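Local coordinates for capsular polysaccharide export system protein KpsC (Thermosulfurimonas dismutans, PDB 6MGD) that probably transfers Kdo from CMP-Kdo in beta-2,7 linkage to build the glycolipid on which Gram-negative capsules are carried, at residues L106-L111 and H277-I282; Y268-D273 and L284-L289. One frame throughout, in Å; residues are numbered along the deposited sequence.

Interaction 1: residues L106-L111 and H277-I282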
# COMPACT_ATOMS: atom_id res chain seq x y z
N LEU A 106 0.63 10.92 2.88
CA LEU A 106 1.03 10.65 1.50
C LEU A 106 0.25 11.52 0.53
O LEU A 106 0.81 12.05 -0.43
CB LEU A 106 0.83 9.17 1.18
CG LEU A 106 1.77 8.44 0.21
CD1 LEU A 106 1.00 7.39 -0.59
CD2 LEU A 106 2.53 9.39 -0.72
N GLU A 107 -1.05 11.68 0.78
CA GLU A 107 -1.88 12.51 -0.09
C GLU A 107 -1.48 13.98 -0.02
O GLU A 107 -1.52 14.68 -1.03
CB GLU A 107 -3.35 12.32 0.27
CG GLU A 107 -4.34 12.83 -0.76
CD GLU A 107 -5.78 12.53 -0.38
OE1 GLU A 107 -6.00 11.99 0.73
OE2 GLU A 107 -6.69 12.84 -1.18
N GLU A 108 -1.07 14.45 1.17
CA GLU A 108 -0.61 15.82 1.29
C GLU A 108 0.73 16.03 0.60
O GLU A 108 0.98 17.10 0.04
CB GLU A 108 -0.51 16.22 2.77
CG GLU A 108 -1.80 16.06 3.57
CD GLU A 108 -2.98 16.80 2.95
OE1 GLU A 108 -3.92 16.12 2.49
OE2 GLU A 108 -2.96 18.05 2.93
N ILE A 109 1.61 15.02 0.63
CA ILE A 109 2.88 15.11 -0.09
C ILE A 109 2.63 15.26 -1.58
O ILE A 109 3.20 16.13 -2.24
CB ILE A 109 3.76 13.88 0.22
CG1 ILE A 109 4.32 13.96 1.64
CG2 ILE A 109 4.88 13.76 -0.80
CD1 ILE A 109 5.22 12.80 1.99
N LEU A 110 1.76 14.41 -2.13
CA LEU A 110 1.50 14.43 -3.57
C LEU A 110 0.77 15.69 -4.00
O LEU A 110 0.95 16.15 -5.14
CB LEU A 110 0.71 13.18 -3.97
CG LEU A 110 1.39 11.86 -3.63
CD1 LEU A 110 0.48 10.68 -3.93
CD2 LEU A 110 2.71 11.72 -4.39
N LEU A 111 -0.05 16.28 -3.13
CA LEU A 111 -0.74 17.52 -3.47
C LEU A 111 0.21 18.71 -3.45
O LEU A 111 0.23 19.51 -4.39
CB LEU A 111 -1.92 17.75 -2.52
CG LEU A 111 -2.58 19.13 -2.51
CD1 LEU A 111 -3.05 19.54 -3.90
CD2 LEU A 111 -3.73 19.15 -1.53
N HIS A 277 -12.58 9.45 -7.26
CA HIS A 277 -12.18 9.75 -5.89
C HIS A 277 -12.75 11.10 -5.47
O HIS A 277 -12.55 12.09 -6.17
CB HIS A 277 -10.67 9.75 -5.74
CG HIS A 277 -10.21 9.66 -4.32
ND1 HIS A 277 -10.28 10.73 -3.45
CD2 HIS A 277 -9.70 8.63 -3.60
CE1 HIS A 277 -9.83 10.36 -2.26
NE2 HIS A 277 -9.47 9.09 -2.33
N PRO A 278 -13.45 11.16 -4.33
CA PRO A 278 -14.14 12.41 -3.96
C PRO A 278 -13.22 13.54 -3.55
O PRO A 278 -13.71 14.66 -3.33
CB PRO A 278 -15.02 11.99 -2.77
CG PRO A 278 -15.04 10.48 -2.80
CD PRO A 278 -13.74 10.07 -3.40
N ARG A 279 -11.91 13.31 -3.45
CA ARG A 279 -11.01 14.30 -2.87
C ARG A 279 -9.73 14.54 -3.66
O ARG A 279 -8.87 15.29 -3.19
CB ARG A 279 -10.63 13.89 -1.44
CG ARG A 279 -11.79 13.85 -0.45
CD ARG A 279 -11.34 13.33 0.91
NE ARG A 279 -10.13 14.01 1.37
CZ ARG A 279 -8.92 13.45 1.38
NH1 ARG A 279 -7.88 14.15 1.82
NH2 ARG A 279 -8.76 12.21 0.97
N ARG A 280 -9.57 13.93 -4.83
CA ARG A 280 -8.34 14.03 -5.60
C ARG A 280 -8.62 14.63 -6.97
O ARG A 280 -9.42 14.07 -7.73
CB ARG A 280 -7.67 12.66 -5.73
CG ARG A 280 -7.24 12.07 -4.39
CD ARG A 280 -6.63 10.69 -4.54
NE ARG A 280 -6.58 9.99 -3.26
CZ ARG A 280 -6.21 8.71 -3.12
NH1 ARG A 280 -5.86 8.00 -4.18
NH2 ARG A 280 -6.20 8.16 -1.92
N ASN A 281 -7.97 15.75 -7.27
CA ASN A 281 -8.10 16.42 -8.56
C ASN A 281 -6.81 16.46 -9.36
O ASN A 281 -6.86 16.74 -10.56
CB ASN A 281 -8.58 17.87 -8.36
CG ASN A 281 -9.83 17.96 -7.51
OD1 ASN A 281 -9.76 17.85 -6.28
ND2 ASN A 281 -10.97 18.18 -8.14
N ILE A 282 -5.67 16.18 -8.74
CA ILE A 282 -4.37 16.41 -9.35
C ILE A 282 -4.04 15.28 -10.31
O ILE A 282 -4.31 14.10 -10.04
CB ILE A 282 -3.29 16.56 -8.26
CG1 ILE A 282 -3.77 17.52 -7.17
CG2 ILE A 282 -1.98 17.03 -8.86
CD1 ILE A 282 -4.10 18.92 -7.68
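Glu107 sets CG anti to its backbone N (chi1 -165°) and runs on extended, which carries its carboxylate away from helix 105-112 to the loop side chains of Arg279 and Arg280. The chain of Arg279 bends at chi3 (49°), turning NE toward the helix, and the guanidinium beyond it reaches Glu107. Arg279 NH2 donates to Glu107 OE1 at 2.8 Å, nearly in the guanidinium plane and on the syn lone pair of the oxygen. A second, weak bond reaches the same oxygen from Arg279 NH1 at 3.1 Å, yet the carboxylate and guanidinium planes stand 84° apart, so the pair is not the flat two-oxygen fork of a classic bidentate bridge. The other oxygen, Glu107 OE2, lies 3.5 Å from Arg280 NE in a longer salt bridge and 3.3 Å from Arg280 CG. Arg280 divides its polar end, giving NH1 to the carbonyls of Ala266 and Pro263, while its guanidinium lies against the His277 ring. His277 ND1 in turn accepts from Arg279 N at 3.1 Å, a bond that probably helps hold the loop from which both arginines extend. One helix turn beyond Glu107 the contact becomes apolar: Leu111 CD1 rests on Ile282 CG1 at 3.9 Å, the two side chains crossing at about a right angle. An alanine in place of Glu107 would probably leave Arg279 without its carboxylate mate and free to swing, and Arg280 NE without its counter-charge. One buried carboxylate shared by two arginines thus ties helix to loop, and their joint positive field would be expected to favour its ionised form.

Interaction 2: residues Y268-D273 and L284-L289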
# COMPACT_ATOMS: atom_id res chain seq x y z
N TYR A 268 -5.20 10.03 -9.39
CA TYR A 268 -4.15 10.90 -9.92
C TYR A 268 -4.00 10.79 -11.43
O TYR A 268 -3.00 11.24 -11.98
CB TYR A 268 -2.82 10.59 -9.23
CG TYR A 268 -2.84 10.79 -7.73
CD1 TYR A 268 -2.94 12.06 -7.19
CD2 TYR A 268 -2.75 9.71 -6.87
CE1 TYR A 268 -2.95 12.25 -5.82
CE2 TYR A 268 -2.76 9.89 -5.49
CZ TYR A 268 -2.87 11.16 -4.98
OH TYR A 268 -2.88 11.35 -3.61
N GLY A 269 -4.98 10.19 -12.11
CA GLY A 269 -4.98 10.11 -13.56
C GLY A 269 -4.05 9.08 -14.15
O GLY A 269 -4.08 8.87 -15.37
N LEU A 270 -3.21 8.43 -13.34
CA LEU A 270 -2.39 7.34 -13.84
C LEU A 270 -3.19 6.06 -14.04
O LEU A 270 -2.76 5.18 -14.79
CB LEU A 270 -1.22 7.07 -12.88
CG LEU A 270 -0.19 8.20 -12.77
CD1 LEU A 270 0.83 7.89 -11.68
CD2 LEU A 270 0.49 8.43 -14.10
N THR A 271 -4.34 5.95 -13.39
CA THR A 271 -5.22 4.80 -13.52
C THR A 271 -6.60 5.27 -13.95
O THR A 271 -7.07 6.34 -13.55
CB THR A 271 -5.34 4.04 -12.20
OG1 THR A 271 -6.10 4.82 -11.26
CG2 THR A 271 -3.97 3.77 -11.61
N THR A 272 -7.26 4.46 -14.78
CA THR A 272 -8.66 4.68 -15.12
C THR A 272 -9.51 4.18 -13.97
O THR A 272 -9.62 2.97 -13.75
CB THR A 272 -9.01 3.99 -16.44
OG1 THR A 272 -8.57 2.63 -16.40
CG2 THR A 272 -8.35 4.70 -17.61
N ASP A 273 -10.11 5.10 -13.22
CA ASP A 273 -10.83 4.77 -12.00
C ASP A 273 -12.31 4.58 -12.31
O ASP A 273 -12.94 5.43 -12.94
CB ASP A 273 -10.64 5.87 -10.96
CG ASP A 273 -9.17 6.14 -10.66
OD1 ASP A 273 -8.36 5.20 -10.79
OD2 ASP A 273 -8.83 7.29 -10.31
N LEU A 284 -0.94 13.39 -11.90
CA LEU A 284 0.46 13.17 -11.61
C LEU A 284 1.12 12.30 -12.67
O LEU A 284 0.45 11.60 -13.44
CB LEU A 284 0.64 12.50 -10.24
CG LEU A 284 0.30 13.32 -8.99
CD1 LEU A 284 0.50 12.47 -7.74
CD2 LEU A 284 1.15 14.58 -8.92
N SER A 285 2.44 12.37 -12.72
CA SER A 285 3.24 11.46 -13.53
C SER A 285 3.74 10.31 -12.66
O SER A 285 3.72 10.37 -11.43
CB SER A 285 4.42 12.19 -14.18
OG SER A 285 5.43 12.47 -13.23
N LEU A 286 4.19 9.24 -13.33
CA LEU A 286 4.66 8.08 -12.59
C LEU A 286 5.84 8.42 -11.69
O LEU A 286 5.98 7.84 -10.61
CB LEU A 286 5.05 6.96 -13.56
CG LEU A 286 5.40 5.61 -12.93
CD1 LEU A 286 4.23 5.06 -12.15
CD2 LEU A 286 5.86 4.62 -13.99
N GLN A 287 6.68 9.37 -12.10
CA GLN A 287 7.81 9.78 -11.27
C GLN A 287 7.34 10.54 -10.03
O GLN A 287 7.88 10.34 -8.94
CB GLN A 287 8.79 10.62 -12.08
CG GLN A 287 9.42 9.88 -13.24
CD GLN A 287 10.14 10.80 -14.20
OE1 GLN A 287 10.37 11.97 -13.89
NE2 GLN A 287 10.50 10.28 -15.36
N GLU A 288 6.35 11.41 -10.19
CA GLU A 288 5.80 12.11 -9.03
C GLU A 288 5.20 11.13 -8.03
O GLU A 288 5.41 11.26 -6.82
CB GLU A 288 4.75 13.13 -9.48
CG GLU A 288 5.25 14.14 -10.49
CD GLU A 288 4.19 15.15 -10.90
OE1 GLU A 288 3.99 16.14 -10.16
OE2 GLU A 288 3.55 14.95 -11.95
N LEU A 289 4.47 10.13 -8.53
CA LEU A 289 3.90 9.10 -7.65
C LEU A 289 5.00 8.34 -6.92
O LEU A 289 4.95 8.17 -5.70
CB LEU A 289 3.03 8.15 -8.47
CG LEU A 289 1.78 7.52 -7.85
CD1 LEU A 289 1.50 6.15 -8.46
CD2 LEU A 289 1.84 7.44 -6.33
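Apolar packing around one backbone hydrogen bond joins the turn before strand 272-273 to the start of helix 286-296, in the half of this GT-B-clan protein built on a six-strand parallel sheet. Strand 272-273 is an edge of that sheet, and the helix opens with a capping box. There Ser285 N donates to Glu288 OE2 at 2.9 Å, while Glu288 N returns a weak bond to Ser285 OG, a short hydroxyl side chain suited to an N-cap. Glu288 also pairs through OE1 with Arg113. Just ahead of the cap, Leu284 N gives a nearly straight bond (170°) to Tyr268 O at 3.0 Å, holding the two segments together. Leu284 CG lies anti to its carbonyl carbon (chi1 -69°), which puts it 3.9 Å from Tyr268 CD1. The two side chains run alongside, pointing the same way, and Leu284 CD1 sits over a face of the Tyr268 ring, 3.9 Å from its centroid, as a CH-pi contact; a flat aromatic gives the methyl a broad surface. After Gly269, at positive phi, Leu270 slides past Leu289 in the opposite direction, CD1 to CD1 at 3.7 Å. Both leucines also pack on a third, Leu251 of helix 246-253, so branched apolar side chains meet there. The other branch of Leu270 turns to backbone: its CD2 lies 3.2 Å from Leu284 O.

The polypeptide between 268 and 289 serves both contacts, whose segments alternate along the chain and whose centres lie about 11 Å apart. Interaction 1 ties this region to helix 105-112 by charge and is more exposed, with two of seven touching residues buried and one exposed; interaction 2 ties the region to its own following helix through leucines and an aromatic ring, with three of six buried and none exposed. Tyr268 bridges them: its OH packs on Leu110 CD1 at 3.4 Å and Glu107 CG at 3.5 Å. Helix 105-112 therefore meets the 277-282 loop mainly through charged ends, with one apolar pair, and Tyr268 by packing against its hydroxyl end.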